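Local atomic coordinates of type 4 fimbrial biogenesis protein PilF (Pseudomonas aeruginosa, PDB entry 2HO1), a protein that helps bring the pilus protein PilQ to the outer membrane and assemble it into the dodecameric secretin that type IV pili require. Residues A[55-58]-A[59-63]; A[35-38]-A[39-43]; A[241-244]-A[245-249]; A[183-186]-A[187-190]. All coordinates share one frame; numbering follows the deposited sequence.

Contact 1 (A[55-58]-A[59-63])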
loop_
_atom_site.group_PDB
_atom_site.type_symbol
_atom_site.label_atom_id
_atom_site.label_comp_id
_atom_site.label_asym_id
_atom_site.label_seq_id
_atom_site.Cartn_x
_atom_site.Cartn_y
_atom_site.Cartn_z
ATOM N N GLN A 55 15.321 -32.280 -2.236
ATOM C CA GLN A 55 15.907 -32.510 -3.578
ATOM C C GLN A 55 15.946 -31.268 -4.461
ATOM O O GLN A 55 16.750 -31.190 -5.383
ATOM C CB GLN A 55 15.130 -33.571 -4.348
ATOM C CG GLN A 55 15.366 -34.982 -3.892
ATOM C CD GLN A 55 14.244 -35.907 -4.340
ATOM O OE1 GLN A 55 14.015 -36.083 -5.543
ATOM N NE2 GLN A 55 13.524 -36.494 -3.366
ATOM N N ALA A 56 15.041 -30.329 -4.191
ATOM C CA ALA A 56 14.933 -29.079 -4.933
ATOM C C ALA A 56 16.222 -28.257 -4.897
ATOM O O ALA A 56 16.499 -27.495 -5.812
ATOM C CB ALA A 56 13.757 -28.246 -4.368
ATOM N N LYS A 57 17.018 -28.412 -3.840
ATOM C CA LYS A 57 18.269 -27.659 -3.710
ATOM C C LYS A 57 19.340 -27.875 -4.777
ATOM O O LYS A 57 20.031 -26.915 -5.173
ATOM C CB LYS A 57 18.912 -27.922 -2.343
ATOM C CG LYS A 57 18.141 -27.396 -1.145
ATOM C CD LYS A 57 18.850 -27.856 0.134
ATOM C CE LYS A 57 18.205 -27.347 1.406
ATOM N NZ LYS A 57 18.951 -27.884 2.606
ATOM N N VAL A 58 19.508 -29.119 -5.230
ATOM C CA VAL A 58 20.534 -29.432 -6.236
ATOM C C VAL A 58 20.391 -28.546 -7.466
ATOM O O VAL A 58 21.314 -27.806 -7.806
ATOM C CB VAL A 58 20.480 -30.933 -6.662
ATOM C CG1 VAL A 58 21.529 -31.218 -7.744
ATOM C CG2 VAL A 58 20.715 -31.826 -5.439
ATOM N N PRO A 59 19.238 -28.620 -8.151
ATOM C CA PRO A 59 18.958 -27.818 -9.347
ATOM C C PRO A 59 19.098 -26.312 -9.055
ATOM O O PRO A 59 19.674 -25.552 -9.853
ATOM C CB PRO A 59 17.503 -28.163 -9.680
ATOM C CG PRO A 59 17.294 -29.515 -9.087
ATOM C CD PRO A 59 18.104 -29.507 -7.820
ATOM N N LEU A 60 18.568 -25.872 -7.916
ATOM C CA LEU A 60 18.624 -24.452 -7.587
ATOM C C LEU A 60 20.053 -23.949 -7.333
ATOM O O LEU A 60 20.374 -22.811 -7.652
ATOM C CB LEU A 60 17.689 -24.144 -6.399
ATOM C CG LEU A 60 16.205 -24.477 -6.664
ATOM C CD1 LEU A 60 15.416 -24.266 -5.395
ATOM C CD2 LEU A 60 15.633 -23.600 -7.803
ATOM N N ARG A 61 20.933 -24.779 -6.791
ATOM C CA ARG A 61 22.289 -24.282 -6.588
ATOM C C ARG A 61 22.959 -24.180 -7.948
ATOM O O ARG A 61 23.801 -23.300 -8.158
ATOM C CB ARG A 61 23.107 -25.197 -5.681
ATOM C CG ARG A 61 22.416 -25.605 -4.401
ATOM C CD ARG A 61 22.618 -24.681 -3.191
ATOM N NE ARG A 61 22.209 -25.428 -1.991
ATOM C CZ ARG A 61 22.083 -24.943 -0.760
ATOM N NH1 ARG A 61 22.313 -23.665 -0.499
ATOM N NH2 ARG A 61 21.705 -25.758 0.218
ATOM N N LYS A 62 22.588 -25.066 -8.878
ATOM C CA LYS A 62 23.173 -25.018 -10.221
ATOM C C LYS A 62 22.749 -23.715 -10.871
ATOM O O LYS A 62 23.562 -23.006 -11.452
ATOM C CB LYS A 62 22.715 -26.200 -11.084
ATOM C CG LYS A 62 23.316 -27.537 -10.687
ATOM C CD LYS A 62 22.876 -28.657 -11.641
ATOM C CE LYS A 62 23.393 -30.024 -11.176
ATOM N NZ LYS A 62 22.850 -31.158 -12.006
ATOM N N ALA A 63 21.465 -23.394 -10.774
ATOM C CA ALA A 63 20.983 -22.135 -11.334
ATOM C C ALA A 63 21.802 -20.980 -10.757
ATOM O O ALA A 63 22.222 -20.076 -11.488
ATOM C CB ALA A 63 19.536 -21.935 -11.009
HETATM O O HOH W 1 21.354 -26.358 2.697
#
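Ala56 meets Leu60 of helix 57-66, one turn further along, within the first of the six tetratricopeptide (TPR) repeats of PilF. The methyl CB of Ala56 lies 4.4 Å from Leu60 CD1, and both side chains press on Val80 of helix 71-83, so that this buried flank joins two neighbouring helices. The backbone bond beneath them, from Leu60 N to Ala56 O, is long and weak. Next comes Lys57, on a more open side. Its chain runs fully extended beyond CG and lies alongside that of Arg61, both pointing the same way; Lys57 CD sits 3.5 Å from Arg61 NH2. The two cations end near each other, Lys57 NZ 4.2 Å from Arg61 NH2. Between them, one water accepts from Lys57 NZ at 2.8 Å and, more weakly, from Arg61 NH2, which it meets at the guanidinium edge. Longer, weak ion pairs with Glu54 and Glu84 probably offset some of the repulsion at Lys57. Val58 closes the segment and is followed by Pro59, which has no N-H to give and packs on Tyr47 of helix 33-49. The carbonyl Val58 O accepts from Lys62 N at 3.2 Å.

Contact 2 (A[35-38]-A[39-43])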
loop_
_atom_site.group_PDB
_atom_site.type_symbol
_atom_site.label_atom_id
_atom_site.label_comp_id
_atom_site.label_asym_id
_atom_site.label_seq_id
_atom_site.Cartn_x
_atom_site.Cartn_y
_atom_site.Cartn_z
ATOM N N GLU A 35 19.220 -19.744 -20.333
ATOM C CA GLU A 35 18.337 -20.827 -20.702
ATOM C C GLU A 35 18.494 -21.986 -19.733
ATOM O O GLU A 35 17.502 -22.540 -19.261
ATOM C CB GLU A 35 18.615 -21.272 -22.135
ATOM C CG GLU A 35 17.481 -22.091 -22.703
ATOM C CD GLU A 35 17.598 -22.318 -24.198
ATOM O OE1 GLU A 35 18.707 -22.665 -24.656
ATOM O OE2 GLU A 35 16.573 -22.162 -24.898
ATOM N N ALA A 36 19.738 -22.340 -19.432
ATOM C CA ALA A 36 20.028 -23.419 -18.495
ATOM C C ALA A 36 19.593 -22.999 -17.067
ATOM O O ALA A 36 18.966 -23.775 -16.329
ATOM C CB ALA A 36 21.513 -23.742 -18.536
ATOM N N ARG A 37 19.915 -21.763 -16.695
ATOM C CA ARG A 37 19.518 -21.240 -15.400
ATOM C C ARG A 37 18.001 -21.367 -15.204
ATOM O O ARG A 37 17.547 -21.884 -14.199
ATOM C CB ARG A 37 19.908 -19.768 -15.291
ATOM C CG ARG A 37 19.434 -19.119 -14.022
ATOM C CD ARG A 37 19.392 -17.644 -14.186
ATOM N NE ARG A 37 18.339 -17.240 -15.104
ATOM C CZ ARG A 37 18.327 -16.076 -15.741
ATOM N NH1 ARG A 37 19.321 -15.213 -15.549
ATOM N NH2 ARG A 37 17.332 -15.776 -16.568
ATOM N N ASP A 38 17.220 -20.885 -16.168
ATOM C CA ASP A 38 15.759 -20.941 -16.087
ATOM C C ASP A 38 15.235 -22.377 -15.987
ATOM O O ASP A 38 14.271 -22.660 -15.257
ATOM C CB ASP A 38 15.138 -20.265 -17.306
ATOM C CG ASP A 38 15.231 -18.754 -17.247
ATOM O OD1 ASP A 38 15.874 -18.217 -16.315
ATOM O OD2 ASP A 38 14.649 -18.101 -18.139
ATOM N N ALA A 39 15.863 -23.271 -16.752
ATOM C CA ALA A 39 15.502 -24.681 -16.765
ATOM C C ALA A 39 15.693 -25.295 -15.358
ATOM O O ALA A 39 14.803 -25.969 -14.829
ATOM C CB ALA A 39 16.364 -25.418 -17.800
ATOM N N TYR A 40 16.863 -25.065 -14.781
ATOM C CA TYR A 40 17.183 -25.543 -13.438
ATOM C C TYR A 40 16.210 -24.983 -12.403
ATOM O O TYR A 40 15.780 -25.709 -11.472
ATOM C CB TYR A 40 18.602 -25.137 -13.063
ATOM C CG TYR A 40 19.636 -26.025 -13.676
ATOM C CD1 TYR A 40 19.535 -27.405 -13.547
ATOM C CD2 TYR A 40 20.702 -25.498 -14.410
ATOM C CE1 TYR A 40 20.457 -28.244 -14.134
ATOM C CE2 TYR A 40 21.633 -26.327 -15.001
ATOM C CZ TYR A 40 21.504 -27.707 -14.861
ATOM O OH TYR A 40 22.411 -28.559 -15.450
ATOM N N ILE A 41 15.847 -23.700 -12.555
ATOM C CA ILE A 41 14.891 -23.111 -11.622
ATOM C C ILE A 41 13.555 -23.853 -11.755
ATOM O O ILE A 41 12.892 -24.145 -10.743
ATOM C CB ILE A 41 14.708 -21.594 -11.879
ATOM C CG1 ILE A 41 15.998 -20.864 -11.483
ATOM C CG2 ILE A 41 13.523 -21.043 -11.070
ATOM C CD1 ILE A 41 16.071 -19.453 -11.991
ATOM N N GLN A 42 13.169 -24.204 -12.986
ATOM C CA GLN A 42 11.907 -24.919 -13.171
ATOM C C GLN A 42 11.975 -26.324 -12.564
ATOM O O GLN A 42 11.002 -26.798 -11.976
ATOM C CB GLN A 42 11.558 -25.044 -14.658
ATOM C CG GLN A 42 11.137 -23.750 -15.331
ATOM C CD GLN A 42 9.901 -23.161 -14.706
ATOM O OE1 GLN A 42 8.826 -23.754 -14.754
ATOM N NE2 GLN A 42 10.042 -21.987 -14.109
ATOM N N LEU A 43 13.124 -26.979 -12.731
ATOM C CA LEU A 43 13.335 -28.325 -12.212
ATOM C C LEU A 43 13.194 -28.267 -10.691
ATOM O O LEU A 43 12.503 -29.084 -10.094
ATOM C CB LEU A 43 14.730 -28.827 -12.603
ATOM C CG LEU A 43 15.063 -30.272 -12.191
ATOM C CD1 LEU A 43 13.954 -31.239 -12.592
ATOM C CD2 LEU A 43 16.365 -30.674 -12.840
HETATM O O HOH W 2 12.433 -20.279 -14.510
#
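Arg37 and Ile41 lie side by side and point the same way along one flank of helix 33-49, the first helix of TPR repeat 1, with Arg37 CG 3.9 Å from Ile41 CD1. The arginine starts with CG anti to the backbone N (chi1 175°) and then bends at chi3, which brings the guanidinium edge to the carboxylate of its neighbour Asp38. Arg37 NE and NH2 both donate to the single oxygen Asp38 OD1, each at 2.9 Å, a side-on grip that is also a salt bridge. Although the acceptor lies within the guanidinium plane, NH2 approaches OD1 from the syn side, out of the carboxylate plane, so the two flat groups are not coplanar. On another side of the helix the Tyr40 ring lies against Ala36: its atom CE2 is 4.4 Å from Ala36 CB, and CD2 lies 3.1 Å from Ala36 O. Ala36 O also accepts from Tyr40 N at 2.9 Å. Gln42 folds at chi2 (-61°), bringing its amide within range of a water that accepts from Gln42 NE2 at 3.0 Å and donates to Asp38 O, a carbonyl already bonded to Gln42 N. Ile41 and Tyr40 also pack on Ala63 of helix 57-66, the other helix of the repeat. With NE and NH2 spent on Asp38 and NH1 forming salt bridges to Asp34 and Asp67, the guanidinium is fixed in rotation, and this cluster of three carboxylates probably stabilises its positive charge.

Contact 3 (A[241-244]-A[245-249])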
loop_
_atom_site.group_PDB
_atom_site.type_symbol
_atom_site.label_atom_id
_atom_site.label_comp_id
_atom_site.label_asym_id
_atom_site.label_seq_id
_atom_site.Cartn_x
_atom_site.Cartn_y
_atom_site.Cartn_z
ATOM N N GLY A 241 -13.292 -33.545 19.134
ATOM C CA GLY A 241 -12.439 -32.982 20.166
ATOM C C GLY A 241 -12.143 -31.502 20.022
ATOM O O GLY A 241 -11.329 -30.947 20.767
ATOM N N SER A 242 -12.803 -30.847 19.075
ATOM C CA SER A 242 -12.579 -29.420 18.839
ATOM C C SER A 242 -13.286 -28.541 19.862
ATOM O O SER A 242 -14.260 -28.963 20.480
ATOM C CB SER A 242 -13.069 -29.038 17.445
ATOM O OG SER A 242 -14.462 -29.252 17.329
ATOM N N LEU A 243 -12.777 -27.327 20.053
ATOM C CA LEU A 243 -13.408 -26.397 20.973
ATOM C C LEU A 243 -14.735 -25.993 20.341
ATOM O O LEU A 243 -15.711 -25.724 21.045
ATOM C CB LEU A 243 -12.538 -25.158 21.192
ATOM C CG LEU A 243 -13.280 -23.985 21.855
ATOM C CD1 LEU A 243 -13.990 -24.464 23.115
ATOM C CD2 LEU A 243 -12.313 -22.859 22.185
ATOM N N GLU A 244 -14.766 -25.966 19.010
ATOM C CA GLU A 244 -15.978 -25.605 18.285
ATOM C C GLU A 244 -17.132 -26.522 18.645
ATOM O O GLU A 244 -18.243 -26.054 18.882
ATOM C CB GLU A 244 -15.768 -25.677 16.773
ATOM C CG GLU A 244 -15.020 -24.504 16.162
ATOM C CD GLU A 244 -13.524 -24.538 16.420
ATOM O OE1 GLU A 244 -13.000 -25.579 16.885
ATOM O OE2 GLU A 244 -12.865 -23.519 16.135
ATOM N N TYR A 245 -16.881 -27.831 18.668
ATOM C CA TYR A 245 -17.947 -28.771 18.997
ATOM C C TYR A 245 -18.416 -28.598 20.439
ATOM O O TYR A 245 -19.591 -28.774 20.756
ATOM C CB TYR A 245 -17.496 -30.210 18.790
ATOM C CG TYR A 245 -18.595 -31.186 19.099
ATOM C CD1 TYR A 245 -19.796 -31.155 18.388
ATOM C CD2 TYR A 245 -18.457 -32.119 20.124
ATOM C CE1 TYR A 245 -20.837 -32.030 18.687
ATOM C CE2 TYR A 245 -19.490 -33.004 20.432
ATOM C CZ TYR A 245 -20.678 -32.955 19.710
ATOM O OH TYR A 245 -21.697 -33.839 20.005
ATOM N N GLN A 246 -17.478 -28.258 21.306
ATOM C CA GLN A 246 -17.769 -28.039 22.705
ATOM C C GLN A 246 -18.769 -26.887 22.824
ATOM O O GLN A 246 -19.778 -26.989 23.529
ATOM C CB GLN A 246 -16.468 -27.696 23.425
ATOM C CG GLN A 246 -16.626 -27.247 24.853
ATOM C CD GLN A 246 -15.324 -26.725 25.426
ATOM O OE1 GLN A 246 -14.359 -27.476 25.584
ATOM N NE2 GLN A 246 -15.285 -25.426 25.733
ATOM N N GLU A 247 -18.485 -25.791 22.123
ATOM C CA GLU A 247 -19.355 -24.620 22.138
ATOM C C GLU A 247 -20.709 -24.948 21.521
ATOM O O GLU A 247 -21.743 -24.502 22.001
ATOM C CB GLU A 247 -18.725 -23.470 21.353
ATOM C CG GLU A 247 -17.332 -23.095 21.781
ATOM C CD GLU A 247 -16.774 -21.958 20.953
ATOM O OE1 GLU A 247 -17.263 -20.820 21.105
ATOM O OE2 GLU A 247 -15.858 -22.200 20.140
ATOM N N PHE A 248 -20.695 -25.718 20.442
ATOM C CA PHE A 248 -21.933 -26.093 19.781
ATOM C C PHE A 248 -22.884 -26.739 20.773
ATOM O O PHE A 248 -24.081 -26.439 20.798
ATOM C CB PHE A 248 -21.662 -27.075 18.651
ATOM C CG PHE A 248 -22.901 -27.685 18.093
ATOM C CD1 PHE A 248 -23.942 -26.883 17.659
ATOM C CD2 PHE A 248 -23.036 -29.060 18.011
ATOM C CE1 PHE A 248 -25.105 -27.436 17.148
ATOM C CE2 PHE A 248 -24.198 -29.631 17.499
ATOM C CZ PHE A 248 -25.234 -28.815 17.067
ATOM N N GLN A 249 -22.334 -27.637 21.585
ATOM C CA GLN A 249 -23.115 -28.342 22.589
ATOM C C GLN A 249 -23.708 -27.347 23.578
ATOM O O GLN A 249 -24.807 -27.550 24.077
ATOM C CB GLN A 249 -22.241 -29.368 23.317
ATOM C CG GLN A 249 -21.571 -30.365 22.384
ATOM C CD GLN A 249 -21.001 -31.570 23.111
ATOM O OE1 GLN A 249 -20.214 -31.439 24.052
ATOM N NE2 GLN A 249 -21.399 -32.758 22.672
#
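Leu243 reaches over the next turn of helix 243-249 to touch both Gln246 and Glu247. From CB, which has no near partner across the contact, the chain swings CG to the far side from the backbone N (chi1 165°), 3.6 Å from Glu247 OE2. Of the two branches, CD1 lies against the Gln246 amide, 3.1 Å from Gln246 NE2, and also meets Glu247 CG at 3.9 Å, whereas CD2 approaches Glu247 OE2 at 4.1 Å. The leucine thus runs obliquely across two polar side chains and meets the amide of Gln246 and a carboxylate oxygen of Glu247. Beneath it, Leu243 O accepts the N-H of Glu247 at 3.0 Å in a regular helical bond.

One residue earlier, Ser242 is the N-cap. Its OG, set between the backbone N and the carbonyl carbon (chi1 62°), accepts from Tyr245 N at 3.1 Å and is also hydrogen-bonded to Tyr239 O, just before the segment. Tyr245 and Phe248 carry the short helix against Leu235 of helix 225-238, and Phe248 also packs on Ile216 of helix 209-221. Chemically, the serine supplies an acceptor to an N-H of the first turn, where no preceding helical carbonyl is available. Glu247 OE1, in turn, forms a salt bridge with Arg217, which ties this C-terminal helix to helix 209-221 by charge as well as by apolar contact.

Contact 4 (A[183-186]-A[187-190])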
loop_
_atom_site.group_PDB
_atom_site.type_symbol
_atom_site.label_atom_id
_atom_site.label_comp_id
_atom_site.label_asym_id
_atom_site.label_seq_id
_atom_site.Cartn_x
_atom_site.Cartn_y
_atom_site.Cartn_z
ATOM N N ASP A 183 -17.094 -14.372 8.461
ATOM C CA ASP A 183 -16.808 -14.268 9.880
ATOM C C ASP A 183 -16.857 -12.817 10.352
ATOM O O ASP A 183 -17.441 -12.508 11.396
ATOM C CB ASP A 183 -15.447 -14.900 10.188
ATOM C CG ASP A 183 -15.261 -15.203 11.677
ATOM O OD1 ASP A 183 -16.247 -15.620 12.344
ATOM O OD2 ASP A 183 -14.126 -15.039 12.181
ATOM N N LEU A 184 -16.252 -11.915 9.582
ATOM C CA LEU A 184 -16.250 -10.513 9.976
ATOM C C LEU A 184 -17.650 -9.957 10.016
ATOM O O LEU A 184 -18.040 -9.336 10.995
ATOM C CB LEU A 184 -15.400 -9.689 9.017
ATOM C CG LEU A 184 -13.910 -9.974 9.130
ATOM C CD1 LEU A 184 -13.182 -9.290 7.985
ATOM C CD2 LEU A 184 -13.408 -9.503 10.471
ATOM N N LEU A 185 -18.419 -10.186 8.960
ATOM C CA LEU A 185 -19.790 -9.673 8.919
ATOM C C LEU A 185 -20.624 -10.265 10.049
ATOM O O LEU A 185 -21.386 -9.551 10.707
ATOM C CB LEU A 185 -20.417 -9.972 7.566
ATOM C CG LEU A 185 -19.657 -9.244 6.459
ATOM C CD1 LEU A 185 -20.064 -9.801 5.085
ATOM C CD2 LEU A 185 -19.935 -7.734 6.582
ATOM N N TYR A 186 -20.480 -11.565 10.284
ATOM C CA TYR A 186 -21.201 -12.190 11.378
ATOM C C TYR A 186 -20.886 -11.469 12.674
ATOM O O TYR A 186 -21.787 -11.094 13.419
ATOM C CB TYR A 186 -20.855 -13.671 11.509
ATOM C CG TYR A 186 -21.461 -14.304 12.739
ATOM C CD1 TYR A 186 -22.816 -14.596 12.794
ATOM C CD2 TYR A 186 -20.686 -14.590 13.849
ATOM C CE1 TYR A 186 -23.377 -15.164 13.916
ATOM C CE2 TYR A 186 -21.240 -15.158 14.976
ATOM C CZ TYR A 186 -22.586 -15.444 15.003
ATOM O OH TYR A 186 -23.143 -16.011 16.124
ATOM N N LYS A 187 -19.600 -11.270 12.938
ATOM C CA LYS A 187 -19.193 -10.597 14.159
ATOM C C LYS A 187 -19.736 -9.168 14.233
ATOM O O LYS A 187 -19.878 -8.627 15.324
ATOM C CB LYS A 187 -17.670 -10.583 14.281
ATOM C CG LYS A 187 -17.029 -11.889 14.763
ATOM C CD LYS A 187 -15.515 -11.720 14.802
ATOM C CE LYS A 187 -14.825 -12.907 15.429
ATOM N NZ LYS A 187 -15.164 -14.163 14.708
ATOM N N GLU A 188 -20.031 -8.569 13.077
ATOM C CA GLU A 188 -20.573 -7.205 12.992
ATOM C C GLU A 188 -22.100 -7.202 13.063
ATOM O O GLU A 188 -22.723 -6.144 12.973
ATOM C CB GLU A 188 -20.215 -6.548 11.655
ATOM C CG GLU A 188 -18.805 -6.036 11.495
ATOM C CD GLU A 188 -18.552 -5.506 10.090
ATOM O OE1 GLU A 188 -19.452 -4.858 9.523
ATOM O OE2 GLU A 188 -17.452 -5.726 9.553
ATOM N N ARG A 189 -22.694 -8.387 13.168
ATOM C CA ARG A 189 -24.147 -8.527 13.212
ATOM C C ARG A 189 -24.786 -8.257 11.842
ATOM O O ARG A 189 -25.998 -8.149 11.744
ATOM C CB ARG A 189 -24.747 -7.570 14.242
ATOM C CG ARG A 189 -24.264 -7.766 15.661
ATOM C CD ARG A 189 -25.068 -8.832 16.376
ATOM N NE ARG A 189 -24.689 -8.959 17.781
ATOM C CZ ARG A 189 -24.668 -7.951 18.654
ATOM N NH1 ARG A 189 -25.000 -6.719 18.271
ATOM N NH2 ARG A 189 -24.331 -8.177 19.920
ATOM N N GLU A 190 -23.974 -8.135 10.798
ATOM C CA GLU A 190 -24.458 -7.907 9.436
ATOM C C GLU A 190 -24.793 -9.272 8.836
ATOM O O GLU A 190 -24.201 -9.679 7.830
ATOM C CB GLU A 190 -23.354 -7.268 8.598
ATOM C CG GLU A 190 -23.141 -5.786 8.788
ATOM C CD GLU A 190 -24.153 -4.971 8.004
ATOM O OE1 GLU A 190 -25.295 -4.816 8.497
ATOM O OE2 GLU A 190 -23.807 -4.505 6.887
#
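Leu185 and Glu190 meet across a Schellman motif at the end of helix 175-187, the turn that separates the two helices of TPR repeat 5. Leu185 O accepts from Glu190 N at 3.0 Å and, weakly, from Glu188 N. The second bond of the motif runs from Arg189 N to Tyr186 O at 2.9 Å, with the donor well above the carbonyl plane. Arg189 has the positive phi (72°) that ends the helical run and brings Glu190 N to Leu185 O. Glu190 then serves as the N-cap residue of helix 191-202, and its CB rests 4.0 Å from Leu185 CD2. This carbon-carbon contact sits where a Schellman motif commonly has its hydrophobic one.

Further out, Leu185 packs on Pro193, Ala194 and Tyr197 of helix 191-202, while Leu184 packs on Phe164 of helix 157-170 and Tyr186 on Leu214 and Leu218 of helix 209-221. The end of helix 175-187 is thus wedged among three others. One turn earlier Asp183 forms a salt bridge with Lys187, and its OD2 has a second cationic partner in Arg210, which would favour the charged carboxylate. Lys187 runs extended until chi4 (57°) turns the ammonium to the Asp183 carboxylate. The individual hydrogen bonds there are weak, but NZ straddles the group almost evenly, with Lys187 NZ 2.9 Å from Asp183 OD2 and 3.0 Å from Asp183 OD1.

In chain order the contacts run contact 2, contact 1, contact 4 and contact 3. Contacts 1 and 2 sit on the consecutive helices 57-66 and 33-49 of repeat 1, their centres 9 Å apart, and they touch: Lys62 CD lies 3.5 Å from Tyr40 CE1. Contacts 3 and 4 lie on the opposite side of the chain's centre, about 20 Å apart between centres and not touching, although helix 209-221 packs against both. Some 46 to 49 Å separates the centres of the two pairs, which mark out much of the elongated TPR superhelix. Repeats 1 to 4, which include contacts 1 and 2, form the minimal region for secretin assembly.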